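Long-range contact in neuraminidase (Influenza A virus, PDB 4K3Y), which is of unknown function but is a neuraminidase-like beta-propeller of a bat influenza A virus, related to the viral sialidases: residues Y166-H171 with T189-E195. Coordinates in Å, arbitrary orientation, origin at the centre of the assembly. Residues are numbered along the deposited sequence.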
loop_
_atom_site.group_PDB
_atom_site.type_symbol
_atom_site.label_atom_id
_atom_site.label_comp_id
_atom_site.label_asym_id
_atom_site.label_seq_id
_atom_site.Cartn_x
_atom_site.Cartn_y
_atom_site.Cartn_z
ATOM N N TYR C 166 -21.582 30.019 23.586
ATOM C CA TYR C 166 -22.562 28.921 23.549
ATOM C C TYR C 166 -23.960 29.419 23.896
ATOM O O TYR C 166 -24.961 28.744 23.621
ATOM C CB TYR C 166 -22.162 27.761 24.466
ATOM C CG TYR C 166 -20.884 27.095 24.040
ATOM C CD1 TYR C 166 -20.785 26.477 22.800
ATOM C CD2 TYR C 166 -19.767 27.093 24.863
ATOM C CE1 TYR C 166 -19.606 25.868 22.388
ATOM C CE2 TYR C 166 -18.579 26.484 24.461
ATOM C CZ TYR C 166 -18.511 25.873 23.222
ATOM O OH TYR C 166 -17.349 25.269 22.807
ATOM N N THR C 167 -24.009 30.609 24.493
ATOM C CA THR C 167 -25.259 31.233 24.913
ATOM C C THR C 167 -25.968 31.919 23.749
ATOM O O THR C 167 -27.143 32.280 23.853
ATOM C CB THR C 167 -25.011 32.258 26.029
ATOM O OG1 THR C 167 -24.309 33.389 25.495
ATOM C CG2 THR C 167 -24.184 31.633 27.145
ATOM N N ALA C 168 -25.245 32.104 22.649
ATOM C CA ALA C 168 -25.817 32.673 21.439
ATOM C C ALA C 168 -25.325 31.898 20.219
ATOM O O ALA C 168 -24.714 32.467 19.309
ATOM C CB ALA C 168 -25.449 34.146 21.323
ATOM N N SER C 169 -25.581 30.594 20.210
ATOM C CA SER C 169 -25.130 29.737 19.116
ATOM C C SER C 169 -26.197 29.601 18.031
ATOM O O SER C 169 -27.383 29.419 18.332
ATOM C CB SER C 169 -24.760 28.350 19.652
ATOM O OG SER C 169 -25.743 27.867 20.550
ATOM N N SER C 170 -25.784 29.694 16.769
ATOM C CA SER C 170 -26.698 29.383 15.673
ATOM C C SER C 170 -26.288 28.072 15.007
ATOM O O SER C 170 -25.106 27.717 14.992
ATOM C CB SER C 170 -26.760 30.531 14.664
ATOM O OG SER C 170 -25.475 30.857 14.164
ATOM N N HIS C 171 -27.261 27.342 14.473
ATOM C CA HIS C 171 -26.971 26.050 13.842
ATOM C C HIS C 171 -27.738 25.869 12.534
ATOM O O HIS C 171 -28.879 26.313 12.398
ATOM C CB HIS C 171 -27.250 24.906 14.826
ATOM C CG HIS C 171 -26.642 25.134 16.175
ATOM N ND1 HIS C 171 -25.331 24.822 16.464
ATOM C CD2 HIS C 171 -27.149 25.700 17.295
ATOM C CE1 HIS C 171 -25.065 25.159 17.713
ATOM N NE2 HIS C 171 -26.152 25.696 18.240
ATOM N N THR C 189 -32.822 27.061 17.416
ATOM C CA THR C 189 -32.219 26.674 18.691
ATOM C C THR C 189 -32.311 27.794 19.728
ATOM O O THR C 189 -31.346 28.070 20.445
ATOM C CB THR C 189 -30.752 26.242 18.518
ATOM O OG1 THR C 189 -30.030 27.259 17.806
ATOM C CG2 THR C 189 -30.680 24.924 17.743
ATOM N N THR C 190 -33.474 28.439 19.795
ATOM C CA THR C 190 -33.705 29.487 20.784
ATOM C C THR C 190 -33.839 28.864 22.160
ATOM O O THR C 190 -34.721 28.024 22.388
ATOM C CB THR C 190 -34.978 30.311 20.485
ATOM O OG1 THR C 190 -35.667 29.741 19.366
ATOM C CG2 THR C 190 -34.621 31.761 20.172
ATOM N N GLY C 191 -32.950 29.258 23.069
ATOM C CA GLY C 191 -33.016 28.791 24.441
ATOM C C GLY C 191 -32.120 27.617 24.777
ATOM O O GLY C 191 -32.020 27.247 25.945
ATOM N N PHE C 192 -31.481 27.019 23.768
ATOM C CA PHE C 192 -30.480 25.973 24.015
ATOM C C PHE C 192 -29.285 26.024 23.067
ATOM O O PHE C 192 -29.249 26.816 22.120
ATOM C CB PHE C 192 -31.102 24.572 23.985
ATOM C CG PHE C 192 -31.655 24.174 22.644
ATOM C CD1 PHE C 192 -32.892 24.639 22.228
ATOM C CD2 PHE C 192 -30.947 23.324 21.805
ATOM C CE1 PHE C 192 -33.412 24.275 21.000
ATOM C CE2 PHE C 192 -31.463 22.951 20.567
ATOM C CZ PHE C 192 -32.698 23.429 20.167
ATOM N N ASN C 193 -28.313 25.159 23.344
ATOM C CA ASN C 193 -27.100 25.031 22.536
ATOM C C ASN C 193 -26.991 23.605 21.956
ATOM O O ASN C 193 -27.357 22.631 22.626
ATOM C CB ASN C 193 -25.879 25.398 23.387
ATOM C CG ASN C 193 -24.562 25.136 22.677
ATOM O OD1 ASN C 193 -24.353 25.576 21.536
ATOM N ND2 ASN C 193 -23.662 24.404 23.347
ATOM N N PHE C 194 -26.494 23.480 20.722
ATOM C CA PHE C 194 -26.512 22.200 20.009
ATOM C C PHE C 194 -25.198 21.892 19.270
ATOM O O PHE C 194 -25.143 21.941 18.029
ATOM C CB PHE C 194 -27.682 22.190 19.015
ATOM C CG PHE C 194 -28.076 20.813 18.549
ATOM C CD1 PHE C 194 -28.692 19.926 19.425
ATOM C CD2 PHE C 194 -27.846 20.405 17.232
ATOM C CE1 PHE C 194 -29.073 18.643 19.007
ATOM C CE2 PHE C 194 -28.226 19.132 16.809
ATOM C CZ PHE C 194 -28.840 18.247 17.702
ATOM N N GLU C 195 -24.146 21.567 20.019
ATOM C CA GLU C 195 -22.820 21.333 19.411
ATOM C C GLU C 195 -22.519 19.861 19.148
ATOM O O GLU C 195 -23.059 18.987 19.822
ATOM C CB GLU C 195 -21.701 21.920 20.285
ATOM C CG GLU C 195 -21.837 23.411 20.575
ATOM C CD GLU C 195 -21.372 24.299 19.431
ATOM O OE1 GLU C 195 -20.522 23.870 18.615
ATOM O OE2 GLU C 195 -21.859 25.444 19.360
HETATM O O HOH W 1 -28.817 28.557 20.154
#
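In this propeller blade, the loop that enters strand 170-177 meets the connection from the blade's outermost strand, 180-187, to strand 197-202 of the next blade. Water does part of the bridging: water 1 lies within hydrogen-bonding distance of Ser169 O (2.5 Å), Thr189 O (2.6 Å) and Thr189 OG1 (2.9 Å). Thr189 opens a type II beta turn ending at Phe192, with only a weak Phe192 N to Thr189 O bond (3.5 Å); Gly191 takes the positive phi at which a CB would collide with the preceding carbonyl.

Packing centres on the buried His171 imidazole. Phe194 CB lies 4.0 Å from its ring centroid in a CH-pi contact, and Phe194 O approaches a ring face, 3.2 Å from His171 CE1. Around the ring edge come Thr189 OG1, 3.3 Å from His171 CD2, and Glu195 OE2, 3.6 Å from His171 CE1. His171 NE2 also makes a weak hydrogen bond to Ser169 OG (3.2 Å) within its own segment. Farther along, Tyr166 O touches Asn193 CB at 3.5 Å, while Glu195 OE2 borders the tyrosine ring edge, 3.7 Å from Tyr166 CD1.

Beyond the two segments, Glu195 forms a salt bridge with Arg143, and Phe232 packs edge-to-face against both Phe192 and Phe194. The blade-to-blade crossing and the strand entrance thus share a water and pack around a histidine set among polar edge neighbours and Phe194, with the carboxylate's charge balanced by an arginine from elsewhere in the chain.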